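Side-chain contact in chitin oligosaccahride binding protein NagB1 (Paenibacillus sp. FPU-7, PDB 7EHP), which binds short chitin oligosaccharides such as N,N'-diacetylchitobiose outside the cell, probably as the solute-binding protein of a sugar uptake system: residues A[230-235]-A[248-253]. Residues are numbered along the deposited sequence; the frame is centred on the assembly and turned at random.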
# COMPACT_ATOMS: atom_id res chain seq x y z
N TYR A 230 -4.84 1.64 -15.93
CA TYR A 230 -5.02 1.83 -17.37
C TYR A 230 -5.79 3.12 -17.64
O TYR A 230 -5.34 3.96 -18.43
CB TYR A 230 -5.77 0.64 -17.98
CG TYR A 230 -5.19 -0.74 -17.79
CD1 TYR A 230 -3.82 -0.95 -17.57
CD2 TYR A 230 -6.02 -1.86 -17.88
CE1 TYR A 230 -3.31 -2.28 -17.43
CE2 TYR A 230 -5.53 -3.15 -17.72
CZ TYR A 230 -4.20 -3.36 -17.50
OH TYR A 230 -3.78 -4.67 -17.37
N ALA A 231 -6.94 3.29 -16.99
CA ALA A 231 -7.80 4.44 -17.29
C ALA A 231 -7.06 5.74 -17.08
O ALA A 231 -7.11 6.64 -17.92
CB ALA A 231 -9.07 4.41 -16.43
N PHE A 232 -6.34 5.85 -15.96
CA PHE A 232 -5.58 7.07 -15.69
C PHE A 232 -4.46 7.27 -16.70
O PHE A 232 -4.29 8.36 -17.26
CB PHE A 232 -5.03 7.04 -14.27
CG PHE A 232 -4.27 8.28 -13.91
CD1 PHE A 232 -4.94 9.50 -13.81
CD2 PHE A 232 -2.90 8.23 -13.71
CE1 PHE A 232 -4.25 10.66 -13.50
CE2 PHE A 232 -2.19 9.37 -13.40
CZ PHE A 232 -2.87 10.60 -13.28
N ARG A 233 -3.64 6.24 -16.94
CA ARG A 233 -2.48 6.46 -17.79
C ARG A 233 -2.88 6.64 -19.26
O ARG A 233 -2.13 7.25 -20.03
CB ARG A 233 -1.46 5.33 -17.62
CG ARG A 233 -1.61 4.16 -18.57
CD ARG A 233 -0.61 3.04 -18.20
NE ARG A 233 -0.87 1.83 -18.96
CZ ARG A 233 -0.55 0.60 -18.56
NH1 ARG A 233 0.04 0.41 -17.38
NH2 ARG A 233 -0.84 -0.43 -19.33
N GLU A 234 -4.04 6.14 -19.66
CA GLU A 234 -4.53 6.34 -21.01
C GLU A 234 -5.34 7.63 -21.15
O GLU A 234 -5.96 7.85 -22.19
CB GLU A 234 -5.35 5.12 -21.46
CG GLU A 234 -4.49 3.87 -21.73
CD GLU A 234 -5.26 2.54 -21.74
OE1 GLU A 234 -6.52 2.52 -21.78
OE2 GLU A 234 -4.60 1.48 -21.72
N GLY A 235 -5.34 8.49 -20.14
CA GLY A 235 -5.93 9.81 -20.26
C GLY A 235 -7.44 9.88 -20.19
O GLY A 235 -8.02 10.90 -20.57
N ALA A 248 5.22 2.48 -10.85
CA ALA A 248 5.87 1.40 -11.57
C ALA A 248 5.08 0.97 -12.80
O ALA A 248 5.63 0.25 -13.66
CB ALA A 248 6.09 0.20 -10.64
N ALA A 249 3.82 1.40 -12.91
CA ALA A 249 2.93 1.02 -14.01
C ALA A 249 2.38 2.22 -14.78
O ALA A 249 1.42 2.06 -15.54
CB ALA A 249 1.77 0.17 -13.48
N LEU A 250 2.98 3.40 -14.63
CA LEU A 250 2.31 4.62 -15.05
C LEU A 250 3.00 5.39 -16.17
O LEU A 250 2.31 5.83 -17.10
CB LEU A 250 2.13 5.56 -13.85
CG LEU A 250 0.93 5.25 -12.96
CD1 LEU A 250 0.79 6.36 -11.95
CD2 LEU A 250 -0.34 5.09 -13.76
N VAL A 251 4.31 5.60 -16.11
CA VAL A 251 4.87 6.78 -16.78
C VAL A 251 6.10 6.48 -17.66
O VAL A 251 7.14 7.15 -17.55
CB VAL A 251 5.16 7.86 -15.71
CG1 VAL A 251 6.17 7.37 -14.64
CG2 VAL A 251 5.57 9.16 -16.33
N ASP A 252 5.99 5.53 -18.58
CA ASP A 252 7.11 5.32 -19.50
C ASP A 252 6.66 4.61 -20.77
O ASP A 252 5.67 3.87 -20.77
CB ASP A 252 8.25 4.53 -18.84
CG ASP A 252 9.60 4.80 -19.50
OD1 ASP A 252 9.67 5.68 -20.38
OD2 ASP A 252 10.59 4.14 -19.12
N ALA A 253 7.41 4.88 -21.85
CA ALA A 253 7.38 4.14 -23.11
C ALA A 253 6.08 4.32 -23.90
O ALA A 253 5.43 5.36 -23.81
CB ALA A 253 7.63 2.65 -22.84
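Phe232, in the last turn of helix 225-233, meets Leu250 by the edge of its ring: CD2 of Phe232 lies 4.1 Å from CD2 of Leu250, near the ring plane, and the two side chains cross at about a right angle. A flat aromatic and a branched leucine suit this buried place, because both also pack on Phe123 and Met240 of the underlying strands. Arg233 follows with an apolar stem and a charged end. Its CB rests 4.0 Å from Leu250 CD2, and its chain, extended from CG to NE, carries the guanidinium along to Ala249. There NH1 of Arg233 donates a hydrogen bond of 2.8 Å to Ala249 O, which lies close to the guanidinium plane; the N-H...O angle of 149° leaves it somewhat bent. CD1 of Tyr230 lies 3.5 Å above the Arg233 guanidinium plane, offset toward the rim of that face. The same NH1 forms a salt bridge with Asp13, and these two acceptors, carbonyl and carboxylate, would be expected to restrain the group. Beyond Glu234, Gly235 adopts positive phi (78°), readily allowed without a side chain, and is the C' residue of the Schellman motif ending the helix. In this periplasmic-binding-protein-type fold, the contact thus joins a Schellman-capped helix end to the loop between strands 237-243 and 262-265, where the side chain of Ala249 lies about 10 Å from a bound N-acetylglucosamine.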